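Local coordinates for uncharacterized protein ATU1752 (PDB 3FHM) that is of unknown function but binds AMP and NADH through a pair of CBS domains, which suggests a nucleotide-sensing role, at residues V37-P42 / I58-T64; V103-H108 / V127-E131. All blocks are in the same frame, centred on the assembly; numbering follows the deposited sequence.

Interaction 1: V37-P42 / I58-T64; sequences VVTVGP and IGAVVVT. With NAI (1,4-dihydronicotinamide adenine dinucleotide), chain F.
V40 and V62 lie on the two parallel strands of a beta-alpha-beta unit in the first CBS domain, strand 39-40 and strand 60-64, which helix 46-56 connects. V40 N donates to V62 O at 3.2 Å, and V40 O in turn receives T64 N, while the bond from V62 N to V38 O is weak. On the face of T39 and V62, the CG2 methyls of T39 and T64 meet at 3.8 Å, their side chains crossing at about a right angle. On the other face, V40 CG2 packs on V61 CG2, and helix 46-56 covers the pair through T52 and L53. Further along, V63 CG1 reaches P42 CA.

Where the strands begin, they hold the adenine of NADH. The backbone of V38 reads its edge twice, V38 N donating to N1A and V38 O accepting from N6A at 3.0 Å. A weak bond joins the same N6A to A60 O, and G59 N holds phosphate oxygen O2A. I58 lies flat against one face of the adenine, its CB 3.8 Å from C8A; V37 CG1 lies on the opposite side of the ring plane, near N1A and N6A. In V38 a chi1 of -154° sets CG1 anti to the backbone N and leaves CG2 beside that N, where I58 CD1 meets it at 3.4 Å. The CG2 branch of I58 turns instead to ribose oxygen O4B, 3.5 Å away.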
ATOM      1  N   VAL A  37      -0.070 -13.817  11.863  1.00 35.05           N
ATOM      2  CA  VAL A  37       0.840 -12.796  11.308  1.00 33.58           C
ATOM      3  C   VAL A  37       2.053 -13.385  10.593  1.00 33.00           C
ATOM      4  O   VAL A  37       2.763 -14.211  11.180  1.00 33.06           O
ATOM      5  CB  VAL A  37       1.398 -11.809  12.349  1.00 33.13           C
ATOM      6  CG1 VAL A  37       1.832 -10.534  11.648  1.00 31.94           C
ATOM      7  CG2 VAL A  37       0.377 -11.495  13.431  1.00 31.96           C
ATOM      8  N   VAL A  38       2.303 -12.950   9.348  1.00 31.60           N
ATOM      9  CA  VAL A  38       3.526 -13.346   8.674  1.00 30.39           C
ATOM     10  C   VAL A  38       4.734 -12.518   9.099  1.00 30.04           C
ATOM     11  O   VAL A  38       4.694 -11.282   9.154  1.00 28.45           O
ATOM     12  CB  VAL A  38       3.442 -13.353   7.154  1.00 30.60           C
ATOM     13  CG1 VAL A  38       4.475 -14.350   6.595  1.00 28.37           C
ATOM     14  CG2 VAL A  38       2.044 -13.779   6.697  1.00 30.12           C
ATOM     15  N   THR A  39       5.807 -13.240   9.404  1.00 30.14           N
ATOM     16  CA  THR A  39       7.002 -12.644   9.909  1.00 30.66           C
ATOM     17  C   THR A  39       8.256 -13.142   9.163  1.00 30.98           C
ATOM     18  O   THR A  39       8.303 -14.251   8.630  1.00 30.61           O
ATOM     19  CB  THR A  39       7.144 -12.964  11.379  1.00 30.31           C
ATOM     20  OG1 THR A  39       7.197 -14.374  11.533  1.00 29.87           O
ATOM     21  CG2 THR A  39       5.945 -12.488  12.132  1.00 30.82           C
ATOM     22  N   VAL A  40       9.271 -12.269   9.136  1.00  5.69           N
ATOM     23  CA  VAL A  40      10.684 -12.593   8.842  1.00  5.69           C
ATOM     24  C   VAL A  40      11.643 -12.243  10.037  1.00  5.69           C
ATOM     25  O   VAL A  40      11.346 -11.335  10.809  1.00 32.22           O
ATOM     26  CB  VAL A  40      11.101 -11.816   7.560  1.00  5.69           C
ATOM     27  CG1 VAL A  40      10.303 -12.355   6.314  1.00  5.69           C
ATOM     28  CG2 VAL A  40      10.926 -10.245   7.745  1.00  5.69           C
ATOM     29  N   GLY A  41      12.754 -12.984  10.178  1.00 33.18           N
ATOM     30  CA  GLY A  41      13.878 -12.628  11.095  1.00 33.78           C
ATOM     31  C   GLY A  41      14.769 -11.471  10.593  1.00 35.12           C
ATOM     32  O   GLY A  41      14.694 -11.094   9.428  1.00 35.00           O
ATOM     33  N   PRO A  42      15.654 -10.918  11.453  1.00 35.63           N
ATOM     34  CA  PRO A  42      16.300  -9.620  11.140  1.00 36.14           C
ATOM     35  C   PRO A  42      17.453  -9.694  10.165  1.00 36.90           C
ATOM     36  O   PRO A  42      17.908  -8.638   9.687  1.00 37.11           O
ATOM     37  CB  PRO A  42      16.848  -9.124  12.497  1.00 36.00           C
ATOM     38  CG  PRO A  42      16.711 -10.285  13.479  1.00 36.40           C
ATOM     39  CD  PRO A  42      16.135 -11.490  12.731  1.00 36.05           C
ATOM     40  N   ILE A  58       1.074 -10.182   0.436  1.00 29.10           N
ATOM     41  CA  ILE A  58       0.827  -9.102   1.398  1.00 29.26           C
ATOM     42  C   ILE A  58       1.746  -7.881   1.216  1.00 28.40           C
ATOM     43  O   ILE A  58       2.670  -7.953   0.491  1.00 28.46           O
ATOM     44  CB  ILE A  58       0.825  -9.659   2.838  1.00 29.16           C
ATOM     45  CG1 ILE A  58       2.225 -10.176   3.245  1.00 29.97           C
ATOM     46  CG2 ILE A  58      -0.196 -10.708   2.922  1.00 27.60           C
ATOM     47  CD1 ILE A  58       2.222 -11.375   4.231  1.00 30.65           C
ATOM     48  N   GLY A  59       1.454  -6.761   1.838  1.00 28.21           N
ATOM     49  CA  GLY A  59       2.282  -5.585   1.696  1.00 28.15           C
ATOM     50  C   GLY A  59       3.274  -5.323   2.828  1.00 28.62           C
ATOM     51  O   GLY A  59       4.058  -4.370   2.746  1.00 29.84           O
ATOM     52  N   ALA A  60       3.262  -6.165   3.864  1.00 27.69           N
ATOM     53  CA  ALA A  60       3.944  -5.930   5.085  1.00 27.30           C
ATOM     54  C   ALA A  60       4.425  -7.241   5.700  1.00 27.82           C
ATOM     55  O   ALA A  60       3.816  -8.306   5.514  1.00 28.45           O
ATOM     56  CB  ALA A  60       3.024  -5.286   6.025  1.00 27.36           C
ATOM     57  N   VAL A  61       5.548  -7.169   6.412  1.00 27.58           N
ATOM     58  CA  VAL A  61       6.021  -8.266   7.235  1.00 26.86           C
ATOM     59  C   VAL A  61       6.604  -7.692   8.519  1.00 27.56           C
ATOM     60  O   VAL A  61       7.249  -6.623   8.508  1.00 27.49           O
ATOM     61  CB  VAL A  61       7.004  -9.302   6.537  1.00 26.69           C
ATOM     62  CG1 VAL A  61       6.224 -10.304   5.615  1.00 24.89           C
ATOM     63  CG2 VAL A  61       8.121  -8.681   5.838  1.00 26.63           C
ATOM     64  N   VAL A  62       6.334  -8.366   9.631  1.00 28.51           N
ATOM     65  CA  VAL A  62       6.811  -7.913  10.934  1.00 30.28           C
ATOM     66  C   VAL A  62       8.152  -8.604  11.210  1.00 31.18           C
ATOM     67  O   VAL A  62       8.272  -9.844  11.035  1.00 30.43           O
ATOM     68  CB  VAL A  62       5.769  -8.226  12.083  1.00 30.22           C
ATOM     69  CG1 VAL A  62       6.192  -7.687  13.400  1.00 30.06           C
ATOM     70  CG2 VAL A  62       4.425  -7.655  11.733  1.00 30.59           C
ATOM     71  N   VAL A  63       9.140  -7.799  11.614  1.00 31.73           N
ATOM     72  CA  VAL A  63      10.471  -8.292  11.971  1.00 33.58           C
ATOM     73  C   VAL A  63      10.565  -8.701  13.443  1.00 35.10           C
ATOM     74  O   VAL A  63      10.547  -7.843  14.343  1.00 35.50           O
ATOM     75  CB  VAL A  63      11.645  -7.267  11.710  1.00 33.78           C
ATOM     76  CG1 VAL A  63      12.980  -7.983  11.629  1.00 31.31           C
ATOM     77  CG2 VAL A  63      11.421  -6.494  10.456  1.00 34.02           C
ATOM     78  N   THR A  64      10.731 -10.007  13.674  1.00 36.55           N
ATOM     79  CA  THR A  64      10.841 -10.610  15.002  1.00 38.34           C
ATOM     80  C   THR A  64      12.221 -11.286  15.213  1.00 39.68           C
ATOM     81  O   THR A  64      12.803 -11.798  14.258  1.00 39.50           O
ATOM     82  CB  THR A  64       9.739 -11.728  15.224  1.00 38.29           C
ATOM     83  OG1 THR A  64      10.074 -12.914  14.496  1.00 38.59           O
ATOM     84  CG2 THR A  64       8.377 -11.279  14.812  1.00 37.49           C
TER
HETATM   85  PA  NAI F 211      -1.996  -5.798   2.034  1.00 22.21           P
HETATM   86  O1A NAI F 211      -2.044  -6.227   0.622  1.00 19.85           O
HETATM   87  O2A NAI F 211      -0.710  -5.559   2.807  1.00 22.86           O
HETATM   88  O5B NAI F 211      -2.755  -6.863   2.925  1.00 25.92           O
HETATM   89  C5B NAI F 211      -3.667  -7.828   2.340  1.00 25.78           C
HETATM   90  C4B NAI F 211      -4.240  -8.673   3.444  1.00 25.09           C
HETATM   91  O4B NAI F 211      -3.214  -9.372   4.137  1.00 25.77           O
HETATM   92  C3B NAI F 211      -4.833  -7.736   4.446  1.00 28.04           C
HETATM   93  O3B NAI F 211      -6.059  -8.392   4.823  1.00 30.05           O
HETATM   94  C2B NAI F 211      -3.903  -7.731   5.609  1.00 25.93           C
HETATM   95  O2B NAI F 211      -4.717  -7.971   6.708  1.00 26.79           O
HETATM   96  C1B NAI F 211      -3.161  -9.012   5.490  1.00 25.81           C
HETATM   97  N9A NAI F 211      -1.764  -8.900   5.956  1.00 26.59           N
HETATM   98  C8A NAI F 211      -0.902  -7.903   5.686  1.00 27.05           C
HETATM   99  N7A NAI F 211       0.278  -8.142   6.308  1.00 26.91           N
HETATM  100  C5A NAI F 211       0.186  -9.302   6.952  1.00 26.63           C
HETATM  101  C6A NAI F 211       1.081 -10.131   7.771  1.00 27.71           C
HETATM  102  N6A NAI F 211       2.349  -9.719   8.010  1.00 26.68           N
HETATM  103  N1A NAI F 211       0.617 -11.299   8.281  1.00 28.18           N
HETATM  104  C2A NAI F 211      -0.641 -11.691   8.037  1.00 27.60           C
HETATM  105  N3A NAI F 211      -1.478 -10.978   7.271  1.00 27.72           N
HETATM  106  C4A NAI F 211      -1.142  -9.797   6.720  1.00 26.72           C
HETATM  107  O3  NAI F 211      -2.886  -4.529   2.453  1.00 25.59           O
HETATM  108  PN  NAI F 211      -3.916  -3.546   1.655  1.00 28.56           P
HETATM  109  O1N NAI F 211      -3.418  -2.225   1.145  1.00 26.84           O
HETATM  110  O2N NAI F 211      -4.943  -3.454   2.726  1.00 29.56           O
HETATM  111  O5D NAI F 211      -4.423  -4.404   0.388  1.00 30.31           O
HETATM  112  C5D NAI F 211      -3.958  -4.335  -0.967  1.00 28.23           C
HETATM  113  C4D NAI F 211      -5.198  -4.343  -1.852  1.00 29.67           C
HETATM  114  O4D NAI F 211      -6.009  -5.494  -1.526  1.00 33.81           O
HETATM  115  C3D NAI F 211      -6.069  -3.079  -1.573  1.00 30.78           C
HETATM  116  O3D NAI F 211      -6.579  -2.504  -2.783  1.00 31.70           O
HETATM  117  C2D NAI F 211      -7.282  -3.540  -0.773  1.00 31.87           C
HETATM  118  O2D NAI F 211      -8.461  -2.738  -1.004  1.00 30.18           O
HETATM  119  C1D NAI F 211      -7.346  -5.021  -1.204  1.00 35.38           C
HETATM  120  N1N NAI F 211      -7.831  -5.822  -0.126  1.00 36.29           N
HETATM  121  C2N NAI F 211      -8.890  -6.609  -0.403  1.00 37.39           C
HETATM  122  C3N NAI F 211      -9.455  -7.421   0.604  1.00 39.49           C
HETATM  123  C7N NAI F 211     -10.618  -8.317   0.220  1.00 39.99           C
HETATM  124  O7N NAI F 211     -11.123  -9.085   1.058  1.00 44.00           O
HETATM  125  N7N NAI F 211     -11.022  -8.282  -1.057  1.00 42.66           N
HETATM  126  C4N NAI F 211      -8.908  -7.410   1.909  1.00 36.87           C
HETATM  127  C5N NAI F 211      -7.814  -6.554   2.176  1.00 38.00           C
HETATM  128  C6N NAI F 211      -7.263  -5.750   1.125  1.00 37.38           C

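Interaction 2: V103-H108 / V127-E131; sequences VVRCQH and VPVEE. With AMP (adenosine monophosphate), chain E.
The adenine end of an AMP pocket is formed by this contact of the second CBS domain, and residues of the first, among them T75 and D78, complete the pocket. Loop 103-108 runs beside strand 126-131, joined to it by a single bridge, C106 with V129. C106 N donates to P128 O at 3.1 Å, and E130 N returns a nearly straight bond to C106 O (2.9 Å). V104 N donates to AMP N1 and V104 O accepts from N6. P128 CD lies beyond this amino group, end-on and 3.5 Å from AMP N6, and also touches V104 O; its CG rests on V103 CG1.

R105 is turned back along its own segment by bends at chi2 and chi3, and its NE donates to V103 O, 3.1 Å away in the guanidinium plane. Its CD passes E130 OE1 at 3.4 Å, but R105 NH2 stays 4.3 Å from that oxygen, beyond a salt bridge; the guanidinium and carboxylate planes stand 81° apart. Q107 OE1 and E130 OE2, two acceptors, come within 3.4 Å without a hydrogen bond. Toward helices 26-33 and 112-122, C106 SG reaches V129 CG2 at 3.8 Å, placed there by a chi1 of 65°. Helix 112-122 closes over C106 and V127 through L115, helix 26-33 brings V26 onto C106 and V129, and strand 134-140 pairs with strand 126-131 along its other edge.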
ATOM      1  N   VAL A 103       7.277   0.958  16.215  1.00 33.43           N
ATOM      2  CA  VAL A 103       6.066   0.376  15.710  1.00 32.45           C
ATOM      3  C   VAL A 103       4.829   0.816  16.498  1.00 31.96           C
ATOM      4  O   VAL A 103       4.741   0.458  17.670  1.00 32.79           O
ATOM      5  CB  VAL A 103       6.199  -1.147  15.871  1.00 32.66           C
ATOM      6  CG1 VAL A 103       4.993  -1.910  15.336  1.00 32.34           C
ATOM      7  CG2 VAL A 103       7.443  -1.628  15.184  1.00 33.34           C
ATOM      8  N   VAL A 104       3.880   1.548  15.876  1.00 31.28           N
ATOM      9  CA  VAL A 104       2.581   1.928  16.510  1.00 30.59           C
ATOM     10  C   VAL A 104       1.547   0.755  16.423  1.00 30.78           C
ATOM     11  O   VAL A 104       1.439   0.126  15.386  1.00 30.01           O
ATOM     12  CB  VAL A 104       1.971   3.223  15.879  1.00 29.65           C
ATOM     13  CG1 VAL A 104       0.644   3.577  16.504  1.00 29.76           C
ATOM     14  CG2 VAL A 104       2.888   4.373  16.002  1.00 29.33           C
ATOM     15  N   ARG A 105       0.812   0.483  17.516  1.00 31.85           N
ATOM     16  CA  ARG A 105      -0.114  -0.674  17.656  1.00 33.24           C
ATOM     17  C   ARG A 105      -1.538  -0.258  18.033  1.00 33.46           C
ATOM     18  O   ARG A 105      -1.772   0.855  18.510  1.00 33.10           O
ATOM     19  CB  ARG A 105       0.340  -1.591  18.810  1.00 33.72           C
ATOM     20  CG  ARG A 105       1.824  -1.954  18.864  1.00 37.10           C
ATOM     21  CD  ARG A 105       2.476  -1.630  20.233  1.00 42.38           C
ATOM     22  NE  ARG A 105       3.894  -1.253  20.056  1.00 45.94           N
ATOM     23  CZ  ARG A 105       4.846  -1.335  20.992  1.00 48.91           C
ATOM     24  NH1 ARG A 105       6.095  -0.968  20.711  1.00 49.20           N
ATOM     25  NH2 ARG A 105       4.571  -1.801  22.200  1.00 48.70           N
ATOM     26  N   CYS A 106      -2.482  -1.187  17.873  1.00 34.22           N
ATOM     27  CA  CYS A 106      -3.815  -1.057  18.522  1.00 35.14           C
ATOM     28  C   CYS A 106      -4.239  -2.267  19.395  1.00 35.79           C
ATOM     29  O   CYS A 106      -3.494  -3.247  19.512  1.00 36.13           O
ATOM     30  CB  CYS A 106      -4.897  -0.757  17.521  1.00 34.60           C
ATOM     31  SG  CYS A 106      -5.045  -2.097  16.464  1.00 37.23           S
ATOM     32  N   GLN A 107      -5.427  -2.176  20.014  1.00 36.55           N
ATOM     33  CA  GLN A 107      -5.936  -3.186  20.948  1.00 37.09           C
ATOM     34  C   GLN A 107      -7.185  -3.841  20.396  1.00 37.60           C
ATOM     35  O   GLN A 107      -7.726  -3.393  19.401  1.00 37.61           O
ATOM     36  CB  GLN A 107      -6.295  -2.530  22.261  1.00 36.88           C
ATOM     37  CG  GLN A 107      -5.134  -2.345  23.184  1.00 37.99           C
ATOM     38  CD  GLN A 107      -4.184  -1.207  22.781  1.00 40.55           C
ATOM     39  OE1 GLN A 107      -2.988  -1.233  23.114  1.00 39.72           O
ATOM     40  NE2 GLN A 107      -4.720  -0.194  22.098  1.00 40.63           N
ATOM     41  N   HIS A 108      -7.668  -4.885  21.067  1.00 38.37           N
ATOM     42  CA  HIS A 108      -8.855  -5.637  20.580  1.00 38.68           C
ATOM     43  C   HIS A 108     -10.101  -4.772  20.521  1.00 37.95           C
ATOM     44  O   HIS A 108     -11.068  -5.044  19.775  1.00 37.10           O
ATOM     45  CB  HIS A 108      -9.130  -6.900  21.408  1.00 39.29           C
ATOM     46  CG  HIS A 108      -8.464  -8.131  20.857  1.00 44.10           C
ATOM     47  ND1 HIS A 108      -9.028  -8.901  19.855  1.00 47.63           N
ATOM     48  CD2 HIS A 108      -7.267  -8.715  21.152  1.00 47.27           C
ATOM     49  CE1 HIS A 108      -8.208  -9.903  19.560  1.00 47.75           C
ATOM     50  NE2 HIS A 108      -7.135  -9.814  20.329  1.00 48.10           N
ATOM     51  N   VAL A 127      -1.384  -1.652  10.948  1.00 30.82           N
ATOM     52  CA  VAL A 127      -1.283  -1.562  12.426  1.00 31.45           C
ATOM     53  C   VAL A 127      -1.392  -2.936  13.115  1.00 31.90           C
ATOM     54  O   VAL A 127      -2.413  -3.605  12.996  1.00 31.14           O
ATOM     55  CB  VAL A 127      -2.117  -0.364  13.102  1.00 31.39           C
ATOM     56  CG1 VAL A 127      -2.806   0.535  12.092  1.00 29.77           C
ATOM     57  CG2 VAL A 127      -3.099  -0.863  14.201  1.00 30.67           C
ATOM     58  N   PRO A 128      -0.263  -3.373  13.743  1.00 32.13           N
ATOM     59  CA  PRO A 128      -0.117  -4.623  14.497  1.00 32.61           C
ATOM     60  C   PRO A 128      -1.026  -4.550  15.705  1.00 33.36           C
ATOM     61  O   PRO A 128      -1.087  -3.491  16.346  1.00 33.89           O
ATOM     62  CB  PRO A 128       1.373  -4.581  14.950  1.00 32.18           C
ATOM     63  CG  PRO A 128       2.047  -3.735  13.992  1.00 31.03           C
ATOM     64  CD  PRO A 128       1.015  -2.637  13.715  1.00 31.52           C
ATOM     65  N   VAL A 129      -1.718  -5.644  16.012  1.00 34.65           N
ATOM     66  CA  VAL A 129      -2.580  -5.730  17.232  1.00 36.02           C
ATOM     67  C   VAL A 129      -1.881  -6.373  18.470  1.00 37.51           C
ATOM     68  O   VAL A 129      -1.299  -7.477  18.405  1.00 37.54           O
ATOM     69  CB  VAL A 129      -4.008  -6.388  16.960  1.00 35.81           C
ATOM     70  CG1 VAL A 129      -4.942  -6.224  18.162  1.00 34.75           C
ATOM     71  CG2 VAL A 129      -4.684  -5.813  15.729  1.00 35.12           C
ATOM     72  N   GLU A 130      -1.949  -5.656  19.587  1.00 39.65           N
ATOM     73  CA  GLU A 130      -1.366  -6.099  20.872  1.00 42.01           C
ATOM     74  C   GLU A 130      -2.418  -6.374  21.979  1.00 42.37           C
ATOM     75  O   GLU A 130      -3.466  -5.740  22.025  1.00 42.20           O
ATOM     76  CB  GLU A 130      -0.325  -5.075  21.345  1.00 42.24           C
ATOM     77  CG  GLU A 130      -0.062  -5.060  22.825  1.00 45.76           C
ATOM     78  CD  GLU A 130      -0.144  -3.663  23.387  1.00 49.84           C
ATOM     79  OE1 GLU A 130       0.440  -2.752  22.735  1.00 51.15           O
ATOM     80  OE2 GLU A 130      -0.798  -3.487  24.456  1.00 51.39           O
ATOM     81  N   GLU A 131      -2.122  -7.343  22.837  1.00 43.88           N
ATOM     82  CA  GLU A 131      -2.902  -7.617  24.030  1.00 45.47           C
ATOM     83  C   GLU A 131      -2.074  -8.460  24.965  1.00 45.73           C
ATOM     84  O   GLU A 131      -1.606  -9.547  24.596  1.00 45.97           O
ATOM     85  CB  GLU A 131      -4.210  -8.329  23.706  1.00 45.85           C
ATOM     86  CG  GLU A 131      -4.038  -9.732  23.172  1.00 49.64           C
ATOM     87  CD  GLU A 131      -5.072 -10.692  23.723  1.00 54.13           C
ATOM     88  OE1 GLU A 131      -4.774 -11.906  23.737  1.00 56.42           O
ATOM     89  OE2 GLU A 131      -6.171 -10.242  24.133  1.00 55.66           O
TER
HETATM   90  P   AMP E 200       2.734   1.357   4.609  1.00 24.48           P
HETATM   91  O1P AMP E 200       2.496   0.594   5.855  1.00 23.95           O
HETATM   92  O2P AMP E 200       3.374   0.623   3.487  1.00 23.43           O
HETATM   93  O3P AMP E 200       1.551   2.259   4.274  1.00 23.66           O
HETATM   94  O5' AMP E 200       3.984   2.151   5.239  1.00 24.33           O
HETATM   95  C5' AMP E 200       4.722   3.276   4.710  1.00 22.95           C
HETATM   96  C4' AMP E 200       5.742   3.617   5.809  1.00 24.06           C
HETATM   97  O4' AMP E 200       5.110   3.574   7.078  1.00 24.43           O
HETATM   98  C3' AMP E 200       6.839   2.563   5.918  1.00 25.09           C
HETATM   99  O3' AMP E 200       8.101   3.073   6.333  1.00 25.94           O
HETATM  100  C2' AMP E 200       6.421   1.717   7.050  1.00 24.32           C
HETATM  101  O2' AMP E 200       7.580   1.228   7.667  1.00 24.93           O
HETATM  102  C1' AMP E 200       5.764   2.680   7.945  1.00 24.59           C
HETATM  103  N9  AMP E 200       4.883   1.897   8.833  1.00 25.78           N
HETATM  104  C8  AMP E 200       4.065   0.841   8.575  1.00 26.28           C
HETATM  105  N7  AMP E 200       3.437   0.326   9.688  1.00 23.70           N
HETATM  106  C5  AMP E 200       3.853   1.101  10.666  1.00 25.26           C
HETATM  107  C6  AMP E 200       3.582   1.140  12.095  1.00 26.49           C
HETATM  108  N6  AMP E 200       2.741   0.250  12.663  1.00 26.02           N
HETATM  109  N1  AMP E 200       4.216   2.099  12.795  1.00 27.21           N
HETATM  110  C2  AMP E 200       5.086   2.996  12.236  1.00 26.36           C
HETATM  111  N3  AMP E 200       5.402   3.033  10.946  1.00 26.55           N
HETATM  112  C4  AMP E 200       4.801   2.114  10.131  1.00 26.02           C

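Interactions 1 and 2 belong to different CBS domains, yet they bind adenine in the same way, by the backbone N and O of a single valine. Their centres are 15 Å apart and their nearest atoms about 5 Å apart, without touching. Each also lies near the other's nucleotide, the side chain of V62 about 8 Å from AMP and that of P128 about 8 Å from an NADH. H126, next to segment 127-131, links the two sites across the cleft between the domains, since it hydrogen-bonds both ligands, through ND1 to AMP and NE2 to NADH. R77 and R125 of the second subunit also bond this NADH, so its site spans the dimer.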